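Local coordinates for DYNE8 (Micromonospora chersina, PDB 4AMM), which is represented here by the acyltransferase domain of an iterative enediyne polyketide synthase, which probably loads acyl building blocks for making the antibiotic dynemicin, at residues Ala342-Glu347 / Gly362-Ser367; Leu281-Ala286 / Gln326-Val331. All blocks are in the same frame, centred on the assembly; numbering follows the deposited sequence. Where two conformers were deposited one is given.

Contact 1 (Ala342-Glu347 / Gly362-Ser367); sequences ADLLVE and GRTAVS
Leu345, Val346 and Glu347 run beside Ala365, Val366 and Ser367 in parallel register, the axes of strands 344-347 and 365-367 passing 4.6 Å apart. The strands belong to a beta-alpha-beta unit, joined by helix 353-360, with 365-367 outermost in the parallel sheet. Leu345 N bonds Thr364 O (2.9 Å), Val366 N returns to Leu345 O, and Glu347 N reaches Val366 O. Ahead of this pairing Arg363 folds back, bent at chi2 (-62°) and chi3 (-74°), which brings NH2 to Ala342 O (3.0 Å) on a lone pair, with the oxygen 22° out of the guanidinium plane. A water accepts from Arg363 NE and Thr364 N and donates to Ala342 O. The guanidinium also bonds Leu337 O and Leu340 O, while Leu345 CD1 lies 3.9 Å above one of its faces, toward the rim. A leucine in place of Arg363 would probably leave the oxygens of Ala342, Leu337 and Leu340 without these donors, and the water less firmly placed. Branched Val346 and Val366 suit the face under helix 376-387; on the other, small Ala365 fits beneath helix 353-360, its CB 3.9 Å from Leu345 CB. Glu347 stretches out along that face to accept the N-H groups of Leu354 and Ser355 at the start of this helix, and its OE1 lies 3.5 Å from Ser367 CB.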
ATOM      1  N   ALA A 342      -0.053   1.524  13.882  1.00 21.06           N
ATOM      2  CA  ALA A 342      -1.063   2.324  13.246  1.00 18.42           C
ATOM      3  C   ALA A 342      -2.334   1.531  13.251  1.00 18.84           C
ATOM      4  O   ALA A 342      -2.341   0.337  12.922  1.00 19.42           O
ATOM      5  CB  ALA A 342      -0.687   2.669  11.774  1.00 20.44           C
ATOM      6  N   ASP A 343      -3.428   2.143  13.604  1.00 17.48           N
ATOM      7  CA  ASP A 343      -4.707   1.528  13.526  1.00 17.49           C
ATOM      8  C   ASP A 343      -5.232   1.335  12.126  1.00 17.30           C
ATOM      9  O   ASP A 343      -6.018   0.407  11.855  1.00 20.00           O
ATOM     10  CB  ASP A 343      -5.703   2.420  14.246  1.00 18.82           C
ATOM     11  CG  ASP A 343      -5.254   2.764  15.661  1.00 23.86           C
ATOM     12  OD1 ASP A 343      -5.146   1.782  16.443  1.00 30.32           O
ATOM     13  OD2 ASP A 343      -4.952   3.934  15.988  1.00 22.50           O
ATOM     14  N   LEU A 344      -4.778   2.183  11.215  1.00 14.91           N
ATOM     15  CA  LEU A 344      -5.202   2.074   9.865  0.50 15.37           C
ATOM     16  C   LEU A 344      -4.001   2.426   8.948  1.00 14.01           C
ATOM     17  O   LEU A 344      -3.195   3.302   9.241  1.00 14.34           O
ATOM     18  CB  LEU A 344      -6.427   2.999   9.740  0.50 16.21           C
ATOM     19  CG  LEU A 344      -7.140   3.104   8.435  0.50 18.31           C
ATOM     20  CD1 LEU A 344      -8.514   3.563   8.780  0.50 19.83           C
ATOM     21  CD2 LEU A 344      -6.382   4.127   7.579  0.50 21.87           C
ATOM     22  N   LEU A 345      -3.875   1.702   7.828  1.00 13.91           N
ATOM     23  CA  LEU A 345      -2.799   1.969   6.872  1.00 12.66           C
ATOM     24  C   LEU A 345      -3.435   2.428   5.582  1.00 11.95           C
ATOM     25  O   LEU A 345      -4.453   1.842   5.148  1.00 12.33           O
ATOM     26  CB  LEU A 345      -2.026   0.662   6.632  1.00 12.27           C
ATOM     27  CG  LEU A 345      -1.335   0.169   7.867  1.00 13.56           C
ATOM     28  CD1 LEU A 345      -0.994  -1.274   7.817  1.00 16.30           C
ATOM     29  CD2 LEU A 345      -0.096   1.014   8.135  1.00 15.08           C
ATOM     30  N   VAL A 346      -2.875   3.399   4.915  1.00 11.52           N
ATOM     31  CA  VAL A 346      -3.336   3.848   3.634  1.00 11.84           C
ATOM     32  C   VAL A 346      -2.221   3.687   2.633  1.00 12.33           C
ATOM     33  O   VAL A 346      -1.088   4.185   2.826  1.00 12.09           O
ATOM     34  CB  VAL A 346      -3.761   5.380   3.707  1.00 13.29           C
ATOM     35  CG1 VAL A 346      -4.143   5.850   2.285  1.00 13.41           C
ATOM     36  CG2 VAL A 346      -4.963   5.477   4.672  1.00 15.83           C
ATOM     37  N   GLU A 347      -2.481   2.923   1.584  1.00 12.43           N
ATOM     38  CA  GLU A 347      -1.497   2.745   0.488  1.00 12.55           C
ATOM     39  C   GLU A 347      -1.548   3.900  -0.495  1.00 13.12           C
ATOM     40  O   GLU A 347      -2.646   4.313  -0.950  1.00 14.98           O
ATOM     41  CB  GLU A 347      -1.783   1.363  -0.153  1.00 13.30           C
ATOM     42  CG  GLU A 347      -0.826   1.003  -1.303  1.00 17.21           C
ATOM     43  CD  GLU A 347      -1.081  -0.409  -1.837  1.00 20.48           C
ATOM     44  OE1 GLU A 347      -2.051  -1.069  -1.413  1.00 18.11           O
ATOM     45  OE2 GLU A 347      -0.188  -0.882  -2.502  1.00 20.47           O
ATOM     46  N   GLY A 362      -3.130  -9.321   9.053  1.00 19.76           N
ATOM     47  CA  GLY A 362      -4.136  -8.992  10.032  1.00 22.18           C
ATOM     48  C   GLY A 362      -4.259  -7.505  10.321  1.00 22.01           C
ATOM     49  O   GLY A 362      -4.899  -7.141  11.284  1.00 23.10           O
ATOM     50  N   ARG A 363      -3.685  -6.674   9.458  1.00 18.32           N
ATOM     51  CA  ARG A 363      -3.797  -5.211   9.663  1.00 18.80           C
ATOM     52  C   ARG A 363      -4.979  -4.665   8.820  1.00 18.58           C
ATOM     53  O   ARG A 363      -5.507  -5.326   7.893  1.00 22.65           O
ATOM     54  CB  ARG A 363      -2.466  -4.555   9.278  1.00 15.29           C
ATOM     55  CG  ARG A 363      -1.227  -4.994  10.044  1.00 17.14           C
ATOM     56  CD  ARG A 363      -1.347  -4.661  11.565  1.00 18.13           C
ATOM     57  NE  ARG A 363      -1.163  -3.205  11.666  1.00 17.04           N
ATOM     58  CZ  ARG A 363       0.007  -2.528  11.717  1.00 18.35           C
ATOM     59  NH1 ARG A 363       1.183  -3.169  11.673  1.00 16.13           N
ATOM     60  NH2 ARG A 363      -0.039  -1.172  11.756  1.00 18.53           N
ATOM     61  N   THR A 364      -5.418  -3.471   9.163  1.00 16.84           N
ATOM     62  CA  THR A 364      -6.484  -2.794   8.391  1.00 16.22           C
ATOM     63  C   THR A 364      -5.879  -1.806   7.409  1.00 15.03           C
ATOM     64  O   THR A 364      -5.100  -0.960   7.861  1.00 16.23           O
ATOM     65  CB  THR A 364      -7.371  -1.984   9.355  1.00 18.66           C
ATOM     66  OG1 THR A 364      -8.011  -2.878  10.310  1.00 23.10           O
ATOM     67  CG2 THR A 364      -8.486  -1.161   8.648  1.00 20.77           C
ATOM     68  N   ALA A 365      -6.147  -1.975   6.098  1.00 13.85           N
ATOM     69  CA  ALA A 365      -5.464  -1.184   5.107  1.00 14.37           C
ATOM     70  C   ALA A 365      -6.389  -0.936   3.932  1.00 13.82           C
ATOM     71  O   ALA A 365      -7.177  -1.859   3.508  1.00 17.84           O
ATOM     72  CB  ALA A 365      -4.196  -1.932   4.636  1.00 14.43           C
ATOM     73  N   VAL A 366      -6.258   0.200   3.292  1.00 13.37           N
ATOM     74  CA  VAL A 366      -6.996   0.561   2.102  1.00 13.72           C
ATOM     75  C   VAL A 366      -6.106   1.322   1.161  1.00 14.40           C
ATOM     76  O   VAL A 366      -5.189   2.027   1.655  1.00 14.84           O
ATOM     77  CB  VAL A 366      -8.243   1.359   2.515  1.00 16.09           C
ATOM     78  CG1 VAL A 366      -7.870   2.613   3.206  1.00 16.54           C
ATOM     79  CG2 VAL A 366      -9.148   1.642   1.340  1.00 19.96           C
ATOM     80  N   SER A 367      -6.238   1.206  -0.145  1.00 13.51           N
ATOM     81  CA  SER A 367      -5.345   1.884  -1.073  1.00 14.70           C
ATOM     82  C   SER A 367      -6.048   3.055  -1.712  1.00 15.88           C
ATOM     83  O   SER A 367      -7.219   2.958  -2.163  1.00 16.25           O
ATOM     84  CB  SER A 367      -4.915   0.882  -2.175  1.00 15.27           C
ATOM     85  OG  SER A 367      -4.057   1.579  -3.072  1.00 17.09           O
TER
HETATM   86  O   HOH W   1      -3.957  -2.172  11.590  1.00 23.36           O

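Contact 2 (Leu281-Ala286 / Gln326-Val331); sequences LMAPAA and QLTGPV
The first turn of helix 283-294, with Met282 at its N-cap position, packs against the C-terminal part of helix 319-328 in the acyltransferase domain, where Leu327 and Thr328 make the contact. No hydrogen bond crosses the interface; methyl and methylene groups pack against one another and against backbone atoms. Leu327 makes the broader contact. Its CD2 lies 3.8 Å from Ala286 N and also meets the methyl of Ala285, while its CB stands against Ala286 CB at 4.2 Å. Alanine suits both of these helix positions, since its single methyl lets the leucine branch come right up to the backbone. Met282 meets the backbone of Leu327 with the root of its side chain, CB resting 3.5 Å from Leu327 O. The chain then bends at chi2 and chi3, so that its outer part turns away from Leu327; the side chain also touches Phe277 and Met205. Thr328 divides its two branches. CG2, anti to the carbonyl carbon, sits 3.7 Å from Ala283 N and 4.1 Å from Ala283 CB, against the opening of the helix, whereas OG1 makes a weak hydrogen bond back to Arg325 O. A threonine thus offers a methyl to the neighbouring helix and keeps its hydroxyl for its own chain. Helix 191-206 contributes to the packing of both segments: Met205 touches Met282 and Leu327, and Arg201 touches Leu327. Farther along the chain, Gly329 O accepts a hydrogen bond from His278 ND1, and Val331 pairs through its backbone with Ala237 and Asp239 of strand 235-241.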
ATOM      1  N   LEU A 281      22.251 -12.204  -7.159  1.00 10.42           N
ATOM      2  CA  LEU A 281      22.334 -12.059  -8.656  1.00 11.46           C
ATOM      3  C   LEU A 281      22.050 -10.657  -9.088  1.00 11.44           C
ATOM      4  O   LEU A 281      22.269 -10.279 -10.241  1.00 11.98           O
ATOM      5  CB  LEU A 281      21.372 -13.010  -9.375  1.00 12.62           C
ATOM      6  CG  LEU A 281      21.799 -14.431  -9.101  1.00 14.44           C
ATOM      7  CD1 LEU A 281      20.839 -15.342  -9.774  1.00 18.86           C
ATOM      8  CD2 LEU A 281      23.287 -14.689  -9.619  1.00 24.87           C
ATOM      9  N   MET A 282      21.555  -9.791  -8.202  1.00 10.84           N
ATOM     10  CA  MET A 282      21.378  -8.348  -8.465  1.00 11.58           C
ATOM     11  C   MET A 282      22.602  -7.501  -8.106  1.00 11.76           C
ATOM     12  O   MET A 282      22.486  -6.277  -8.334  1.00 13.68           O
ATOM     13  CB  MET A 282      20.108  -7.818  -7.748  1.00 12.36           C
ATOM     14  CG  MET A 282      18.840  -8.562  -8.073  1.00 13.35           C
ATOM     15  SD  MET A 282      18.472  -8.758  -9.889  1.00 15.46           S
ATOM     16  CE  MET A 282      18.269  -7.029 -10.118  1.00 16.53           C
ATOM     17  N   ALA A 283      23.708  -8.112  -7.732  1.00 12.41           N
ATOM     18  CA  ALA A 283      24.865  -7.263  -7.364  1.00 13.96           C
ATOM     19  C   ALA A 283      25.356  -6.352  -8.528  1.00 14.43           C
ATOM     20  O   ALA A 283      25.682  -5.212  -8.276  1.00 14.69           O
ATOM     21  CB  ALA A 283      25.983  -8.170  -6.862  1.00 15.75           C
ATOM     22  N   PRO A 284      25.347  -6.824  -9.776  1.00 14.69           N
ATOM     23  CA  PRO A 284      25.756  -5.914 -10.875  1.00 15.52           C
ATOM     24  C   PRO A 284      24.858  -4.693 -10.961  1.00 16.40           C
ATOM     25  O   PRO A 284      25.319  -3.461 -11.128  1.00 17.91           O
ATOM     26  CB  PRO A 284      25.652  -6.819 -12.139  1.00 16.50           C
ATOM     27  CG  PRO A 284      25.890  -8.116 -11.684  1.00 17.07           C
ATOM     28  CD  PRO A 284      25.131  -8.170 -10.297  1.00 16.81           C
ATOM     29  N   ALA A 285      23.532  -4.868 -10.844  1.00 14.68           N
ATOM     30  CA  ALA A 285      22.572  -3.770 -10.835  1.00 15.36           C
ATOM     31  C   ALA A 285      22.771  -2.820  -9.657  1.00 15.53           C
ATOM     32  O   ALA A 285      22.644  -1.585  -9.829  1.00 16.63           O
ATOM     33  CB  ALA A 285      21.150  -4.286 -10.835  1.00 14.60           C
ATOM     34  N   ALA A 286      23.150  -3.361  -8.506  1.00 15.84           N
ATOM     35  CA  ALA A 286      23.406  -2.513  -7.351  1.00 16.51           C
ATOM     36  C   ALA A 286      24.569  -1.582  -7.583  1.00 17.90           C
ATOM     37  O   ALA A 286      24.568  -0.449  -7.086  1.00 17.50           O
ATOM     38  CB  ALA A 286      23.641  -3.425  -6.110  1.00 16.45           C
ATOM     39  N   GLN A 326      19.819  -2.750  -0.639  1.00 11.78           N
ATOM     40  CA  GLN A 326      18.398  -3.130  -0.886  1.00 10.56           C
ATOM     41  C   GLN A 326      18.329  -4.121  -2.009  1.00 11.86           C
ATOM     42  O   GLN A 326      17.491  -5.024  -1.889  1.00 12.34           O
ATOM     43  CB  GLN A 326      17.611  -1.944  -1.285  1.00 10.93           C
ATOM     44  CG  GLN A 326      16.115  -2.258  -1.538  1.00 12.31           C
ATOM     45  CD  GLN A 326      15.248  -1.061  -1.705  1.00 12.70           C
ATOM     46  OE1 GLN A 326      15.529  -0.214  -2.558  1.00 16.35           O
ATOM     47  NE2 GLN A 326      14.203  -0.941  -0.911  1.00 13.86           N
ATOM     48  N   LEU A 327      19.145  -3.988  -3.026  1.00 10.78           N
ATOM     49  CA  LEU A 327      18.889  -4.800  -4.227  1.00 11.81           C
ATOM     50  C   LEU A 327      19.318  -6.237  -4.039  1.00 10.78           C
ATOM     51  O   LEU A 327      18.718  -7.112  -4.667  1.00 11.21           O
ATOM     52  CB  LEU A 327      19.603  -4.216  -5.400  1.00 13.51           C
ATOM     53  CG  LEU A 327      18.779  -3.229  -6.253  1.00 16.55           C
ATOM     54  CD1 LEU A 327      18.081  -2.097  -5.574  1.00 18.73           C
ATOM     55  CD2 LEU A 327      19.624  -2.683  -7.359  1.00 17.83           C
ATOM     56  N   THR A 328      20.331  -6.497  -3.180  1.00  9.58           N
ATOM     57  CA  THR A 328      20.815  -7.825  -3.016  1.00  9.84           C
ATOM     58  C   THR A 328      20.197  -8.583  -1.844  1.00 10.84           C
ATOM     59  O   THR A 328      20.205  -9.774  -1.755  1.00 10.77           O
ATOM     60  CB  THR A 328      22.345  -7.829  -2.847  1.00 10.57           C
ATOM     61  OG1 THR A 328      22.643  -6.831  -1.882  1.00 14.33           O
ATOM     62  CG2 THR A 328      23.016  -7.423  -4.189  1.00 14.06           C
ATOM     63  N   GLY A 329      19.777  -7.794  -0.840  1.00 10.08           N
ATOM     64  CA  GLY A 329      19.200  -8.321   0.392  1.00 11.42           C
ATOM     65  C   GLY A 329      17.674  -8.521   0.319  1.00 10.41           C
ATOM     66  O   GLY A 329      17.005  -8.036  -0.618  1.00 11.71           O
ATOM     67  N   PRO A 330      17.123  -9.108   1.388  1.00  9.99           N
ATOM     68  CA  PRO A 330      15.661  -9.395   1.361  1.00 10.01           C
ATOM     69  C   PRO A 330      14.847  -8.150   1.659  1.00 10.31           C
ATOM     70  O   PRO A 330      15.315  -7.219   2.343  1.00 10.87           O
ATOM     71  CB  PRO A 330      15.481 -10.419   2.460  1.00 11.92           C
ATOM     72  CG  PRO A 330      16.597 -10.058   3.440  1.00 13.16           C
ATOM     73  CD  PRO A 330      17.807  -9.775   2.505  1.00 10.70           C
ATOM     74  N   VAL A 331      13.623  -8.136   1.232  1.00  9.94           N
ATOM     75  CA  VAL A 331      12.625  -7.101   1.566  1.00  9.75           C
ATOM     76  C   VAL A 331      11.987  -7.499   2.864  1.00 11.24           C
ATOM     77  O   VAL A 331      11.296  -8.537   3.029  1.00 10.60           O
ATOM     78  CB  VAL A 331      11.516  -7.010   0.494  1.00 10.05           C
ATOM     79  CG1 VAL A 331      10.436  -5.941   0.913  1.00 11.43           C
ATOM     80  CG2 VAL A 331      12.082  -6.696  -0.857  1.00 11.15           C
TER

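Contact 1 and contact 2 lie in series along the chain within the acyltransferase domain, their centres 28 Å apart and their nearest atoms about 12 Å apart, without touching. Contact 1 is the more central, its centre about 8 Å from that of the chain against about 22 Å for contact 2. Strand pairing with backbone hydrogen bonds builds the first; apolar helix-end packing builds the second. Contact 2 lies close to the probable active site: Gln326, next to Leu327 in the chain, makes a weak hydrogen bond from NE2 to the backbone oxygen of Ser176, which lies in a GxSxG sequence consistent with the nucleophile elbow of acyltransferases.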